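Local coordinates for protein transcriptional activator, putative (Pyrococcus furiosus, PDB 1RTW) that is a putative transcriptional activator of the TENA/THI-4/PQQC family, an all-helical protein of undetermined precise role that assembles as four chains, at residues Asn12-Arg15 / Arg16-His20; Leu23-Ala27 / Glu28-Lys32. All coordinates share one frame; numbering follows the deposited sequence.

Contact 1 of 2, residues Asn12-Arg15 / Arg16-His20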
loop_
_atom_site.group_PDB
_atom_site.type_symbol
_atom_site.label_atom_id
_atom_site.label_comp_id
_atom_site.label_asym_id
_atom_site.label_seq_id
_atom_site.Cartn_x
_atom_site.Cartn_y
_atom_site.Cartn_z
ATOM N N ASN B 12 -12.931 -26.233 15.985
ATOM C CA ASN B 12 -14.263 -25.988 16.521
ATOM C C ASN B 12 -15.062 -25.091 15.570
ATOM O O ASN B 12 -16.235 -25.356 15.296
ATOM C CB ASN B 12 -14.178 -25.371 17.923
ATOM C CG ASN B 12 -15.227 -25.936 18.879
ATOM O OD1 ASN B 12 -14.892 -26.471 19.941
ATOM N ND2 ASN B 12 -16.501 -25.824 18.502
ATOM N N ILE B 13 -14.408 -24.068 15.024
ATOM C CA ILE B 13 -15.062 -23.159 14.088
ATOM C C ILE B 13 -15.303 -23.850 12.747
ATOM O O ILE B 13 -16.377 -23.723 12.164
ATOM C CB ILE B 13 -14.231 -21.878 13.862
ATOM C CG1 ILE B 13 -14.065 -21.135 15.189
ATOM C CG2 ILE B 13 -14.914 -20.973 12.830
ATOM C CD1 ILE B 13 -13.227 -19.871 15.089
ATOM N N TRP B 14 -14.307 -24.589 12.265
ATOM C CA TRP B 14 -14.440 -25.297 10.992
ATOM C C TRP B 14 -15.540 -26.348 11.027
ATOM O O TRP B 14 -16.228 -26.563 10.030
ATOM C CB TRP B 14 -13.109 -25.931 10.572
ATOM C CG TRP B 14 -12.139 -24.924 10.019
ATOM C CD1 TRP B 14 -11.830 -23.702 10.553
ATOM C CD2 TRP B 14 -11.384 -25.031 8.807
ATOM N NE1 TRP B 14 -10.942 -23.045 9.746
ATOM C CE2 TRP B 14 -10.654 -23.835 8.658
ATOM C CE3 TRP B 14 -11.261 -26.019 7.820
ATOM C CZ2 TRP B 14 -9.805 -23.598 7.577
ATOM C CZ3 TRP B 14 -10.415 -25.785 6.743
ATOM C CH2 TRP B 14 -9.704 -24.580 6.630
ATOM N N ARG B 15 -15.719 -26.984 12.184
ATOM C CA ARG B 15 -16.746 -28.008 12.346
ATOM C C ARG B 15 -18.116 -27.402 12.068
ATOM O O ARG B 15 -19.007 -28.077 11.550
ATOM C CB ARG B 15 -16.712 -28.599 13.761
ATOM C CG ARG B 15 -17.301 -30.001 13.857
ATOM C CD ARG B 15 -17.475 -30.447 15.300
ATOM N NE ARG B 15 -16.227 -30.386 16.063
ATOM C CZ ARG B 15 -16.042 -29.623 17.140
ATOM N NH1 ARG B 15 -17.025 -28.849 17.586
ATOM N NH2 ARG B 15 -14.871 -29.628 17.768
ATOM N N ARG B 16 -18.266 -26.119 12.396
ATOM C CA ARG B 16 -19.518 -25.411 12.167
ATOM C C ARG B 16 -19.852 -25.278 10.675
ATOM O O ARG B 16 -21.021 -25.114 10.322
ATOM C CB ARG B 16 -19.533 -24.047 12.872
ATOM C CG ARG B 16 -19.702 -24.099 14.400
ATOM C CD ARG B 16 -19.685 -22.692 14.993
ATOM N NE ARG B 16 -19.793 -22.669 16.450
ATOM C CZ ARG B 16 -19.592 -21.585 17.196
ATOM N NH1 ARG B 16 -19.271 -20.429 16.623
ATOM N NH2 ARG B 16 -19.715 -21.649 18.518
ATOM N N PHE B 17 -18.846 -25.332 9.797
ATOM C CA PHE B 17 -19.139 -25.283 8.359
ATOM C C PHE B 17 -18.838 -26.588 7.613
ATOM O O PHE B 17 -18.917 -26.660 6.384
ATOM C CB PHE B 17 -18.548 -24.047 7.649
ATOM C CG PHE B 17 -17.040 -23.990 7.604
ATOM C CD1 PHE B 17 -16.330 -24.708 6.648
ATOM C CD2 PHE B 17 -16.338 -23.119 8.444
ATOM C CE1 PHE B 17 -14.949 -24.559 6.516
ATOM C CE2 PHE B 17 -14.958 -22.957 8.326
ATOM C CZ PHE B 17 -14.260 -23.677 7.357
ATOM N N LEU B 18 -18.571 -27.640 8.378
ATOM C CA LEU B 18 -18.290 -28.956 7.819
ATOM C C LEU B 18 -19.230 -29.979 8.462
ATOM O O LEU B 18 -18.802 -30.813 9.270
ATOM C CB LEU B 18 -16.826 -29.340 8.074
ATOM C CG LEU B 18 -15.761 -28.471 7.397
ATOM C CD1 LEU B 18 -14.370 -28.785 7.934
ATOM C CD2 LEU B 18 -15.822 -28.677 5.904
ATOM N N PRO B 19 -20.520 -29.961 8.076
ATOM C CA PRO B 19 -21.130 -29.064 7.093
ATOM C C PRO B 19 -21.946 -27.915 7.690
ATOM O O PRO B 19 -22.357 -27.943 8.851
ATOM C CB PRO B 19 -22.063 -30.001 6.367
ATOM C CG PRO B 19 -22.667 -30.756 7.549
ATOM C CD PRO B 19 -21.469 -31.028 8.453
ATOM N N HIS B 20 -22.175 -26.898 6.872
ATOM C CA HIS B 20 -22.997 -25.766 7.277
ATOM C C HIS B 20 -24.337 -26.036 6.616
ATOM O O HIS B 20 -24.402 -26.794 5.647
ATOM C CB HIS B 20 -22.425 -24.448 6.750
ATOM C CG HIS B 20 -23.297 -23.259 7.015
ATOM N ND1 HIS B 20 -24.323 -22.886 6.175
ATOM C CD2 HIS B 20 -23.299 -22.361 8.031
ATOM C CE1 HIS B 20 -24.920 -21.811 6.660
ATOM N NE2 HIS B 20 -24.316 -21.472 7.786
#
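The ring of Phe17 lies beside the indole of Trp14, three residues earlier, and its CZ end meets the indole face. Phe17 CZ comes nearest, 3.5 Å from Trp14 CD2 and lying over one face of the indole, off-centre toward the rim. The planes are inclined at 42°, an oblique pairing. The phenyl ring gains a second neighbour in the Trp14 backbone: Trp14 CA sits over its face, 4.0 Å from the ring centroid, in a CH-pi contact. Phe17 takes chi1 66°, with CG placed between its own N and carbonyl carbon, and this rotation brings the ring alongside Trp14. Leu18, the last residue of the turn, also runs alongside Trp14. Its CG approaches Trp14 O to 3.3 Å, and its CD1 lies near the plane of the indole at its edge, 4.1 Å from Trp14 CB.

Backbone bonds shape the turn that brings these side chains together. Phe17 N donates to Trp14 O at 2.9 Å, while a weak bond of 3.2 Å from Leu18 N to Arg15 O closes a type I beta turn over Arg15 to Leu18. A further weak bond joins Arg16 N to Ile13 O. Beyond this shell, Trp14 NE1 is hydrogen-bonded to Ser195 OG of helix 181-201, which fixes the indole at its polar edge, and the same ring packs on Lys130 and Ala131 of helix 118-142. A cis peptide bond precedes Pro19, after which His20 ND1 caps Phe22 N and His20 NE2 hydrogen-bonds Asp203 OD2. The arrangement is a helix terminus unwinding through a type I turn into the N-cap of the next helix, packed against helices 118-142 and 181-201 of the helical TENA/THI-4/PQQC fold.

Contact 2 of 2, residues Leu23-Ala27 / Glu28-Lys32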
loop_
_atom_site.group_PDB
_atom_site.type_symbol
_atom_site.label_atom_id
_atom_site.label_comp_id
_atom_site.label_asym_id
_atom_site.label_seq_id
_atom_site.Cartn_x
_atom_site.Cartn_y
_atom_site.Cartn_z
ATOM N N LEU B 23 -24.412 -26.243 2.955
ATOM C CA LEU B 23 -23.792 -27.423 2.362
ATOM C C LEU B 23 -24.694 -28.651 2.414
ATOM O O LEU B 23 -24.664 -29.479 1.506
ATOM C CB LEU B 23 -22.442 -27.714 3.023
ATOM C CG LEU B 23 -21.427 -26.556 3.019
ATOM C CD1 LEU B 23 -20.123 -27.008 3.635
ATOM C CD2 LEU B 23 -21.181 -26.040 1.612
ATOM N N ILE B 24 -25.491 -28.768 3.474
ATOM C CA ILE B 24 -26.417 -29.887 3.622
ATOM C C ILE B 24 -27.467 -29.804 2.524
ATOM O O ILE B 24 -27.843 -30.815 1.927
ATOM C CB ILE B 24 -27.165 -29.838 4.970
ATOM C CG1 ILE B 24 -26.190 -30.017 6.130
ATOM C CG2 ILE B 24 -28.254 -30.904 5.012
ATOM C CD1 ILE B 24 -26.831 -29.798 7.491
ATOM N N GLU B 25 -27.922 -28.587 2.254
ATOM C CA GLU B 25 -28.943 -28.379 1.247
ATOM C C GLU B 25 -28.413 -28.584 -0.157
ATOM O O GLU B 25 -29.134 -29.067 -1.025
ATOM C CB GLU B 25 -29.590 -27.010 1.423
ATOM C CG GLU B 25 -30.271 -26.869 2.776
ATOM C CD GLU B 25 -31.040 -25.577 2.941
ATOM O OE1 GLU B 25 -31.001 -24.708 2.048
ATOM O OE2 GLU B 25 -31.695 -25.443 3.988
HETATM N N MSE B 26 -27.151 -28.229 -0.375
HETATM C CA MSE B 26 -26.520 -28.432 -1.674
HETATM C C MSE B 26 -26.427 -29.943 -1.915
HETATM O O MSE B 26 -26.747 -30.431 -3.003
HETATM C CB MSE B 26 -25.106 -27.841 -1.686
HETATM C CG MSE B 26 -25.027 -26.326 -1.772
HETATM SE SE MSE B 26 -25.358 -25.610 -3.541
HETATM C CE MSE B 26 -24.381 -26.889 -4.577
ATOM N N ALA B 27 -26.031 -30.666 -0.866
ATOM C CA ALA B 27 -25.857 -32.119 -0.903
ATOM C C ALA B 27 -27.148 -32.914 -1.056
ATOM O O ALA B 27 -27.158 -33.954 -1.712
ATOM C CB ALA B 27 -25.093 -32.595 0.332
ATOM N N GLU B 28 -28.228 -32.426 -0.452
ATOM C CA GLU B 28 -29.521 -33.094 -0.521
ATOM C C GLU B 28 -30.416 -32.475 -1.587
ATOM O O GLU B 28 -31.540 -32.928 -1.796
ATOM C CB GLU B 28 -30.224 -33.020 0.838
ATOM C CG GLU B 28 -29.465 -33.706 1.978
ATOM C CD GLU B 28 -30.183 -33.618 3.326
ATOM O OE1 GLU B 28 -31.319 -33.098 3.376
ATOM O OE2 GLU B 28 -29.606 -34.073 4.343
ATOM N N ASN B 29 -29.910 -31.437 -2.249
ATOM C CA ASN B 29 -30.643 -30.711 -3.287
ATOM C C ASN B 29 -31.902 -30.007 -2.812
ATOM O O ASN B 29 -32.770 -29.646 -3.615
ATOM C CB ASN B 29 -30.952 -31.603 -4.482
ATOM C CG ASN B 29 -29.974 -31.400 -5.607
ATOM O OD1 ASN B 29 -29.025 -32.171 -5.768
ATOM N ND2 ASN B 29 -30.177 -30.333 -6.379
ATOM N N THR B 30 -31.970 -29.787 -1.501
ATOM C CA THR B 30 -33.090 -29.107 -0.869
ATOM C C THR B 30 -32.888 -27.594 -0.951
ATOM O O THR B 30 -33.726 -26.821 -0.488
ATOM C CB THR B 30 -33.202 -29.493 0.623
ATOM O OG1 THR B 30 -31.976 -29.181 1.291
ATOM C CG2 THR B 30 -33.485 -30.977 0.780
ATOM N N ILE B 31 -31.771 -27.181 -1.543
ATOM C CA ILE B 31 -31.436 -25.767 -1.666
ATOM C C ILE B 31 -32.384 -24.998 -2.579
ATOM O O ILE B 31 -32.599 -25.351 -3.737
ATOM C CB ILE B 31 -29.940 -25.581 -2.073
ATOM C CG1 ILE B 31 -29.473 -24.145 -1.814
ATOM C CG2 ILE B 31 -29.712 -26.025 -3.517
ATOM C CD1 ILE B 31 -29.728 -23.204 -2.951
ATOM N N LYS B 32 -32.975 -23.957 -2.012
ATOM C CA LYS B 32 -33.911 -23.102 -2.716
ATOM C C LYS B 32 -33.173 -22.171 -3.663
ATOM O O LYS B 32 -32.102 -21.656 -3.347
ATOM C CB LYS B 32 -34.729 -22.283 -1.715
ATOM C CG LYS B 32 -35.438 -23.118 -0.662
ATOM C CD LYS B 32 -36.934 -22.889 -0.687
ATOM C CE LYS B 32 -37.335 -21.565 -0.059
ATOM N NZ LYS B 32 -37.036 -20.352 -0.867
HETATM O O HOH W 1 -32.333 -23.377 0.410
#
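Glu25 leaves helix 21-28 beside the loop that follows it, and its aliphatic part meets the hydroxyl of Thr30. The CB atom of Glu25 lies 3.2 Å from Thr30 OG1 and 3.8 Å from Ile31 CB, the two loop side chains each crossing it at about a right angle. Next along the chain, Glu25 CG also borders Thr30 OG1. Past CG the glutamate is extended (chi2 -174°), which carries the carboxylate along the loop to Ile31, where OE1 passes CA and CG1. At the tip, a water donates to Glu25 OE1 at 2.5 Å and accepts from Lys32 N, bridging the helix to the residue at the N-cap of helix 33-60; Tyr206 OH adds a weak hydrogen bond to the same oxygen.

The helix ends in a Schellman motif: Asn29 has positive phi, 63°, its N makes a weak bond of 3.4 Å to Met26 O, and Thr30 N makes another weak one to Glu25 O, which also receives a weak bond from Ile31 N. Glu28 N still makes a helical bond to Ile24 O, 2.9 Å long. The side chain of Glu28 lies beside that of Ile24, pointing the same way, its OE2 resting 3.5 Å from Ile24 CG2. The selenium of selenomethionine Met26 lies 4.4 Å from Ile31 CG2, and Met26 also packs on Trp136 of helix 118-142.

From the N terminus, the chain passes through helix 11-15 into contact 1, which turns the end of that helix toward helix 21-28. Contact 2 then closes the turn at the far end of helix 21-28 and delivers the chain to the long helix 33-60. The two lie in series, neither nested nor crossed, with centres about 16 Å apart. Short helix 21-28 connects them, and they also touch directly where Phe17 O meets Leu23 CD1 and Pro19 CG meets Ile24 CG1. Both pack against helix 118-142; contact 1 also leans on helix 181-201, whereas segment 23-27 reaches Trp202 through Leu23.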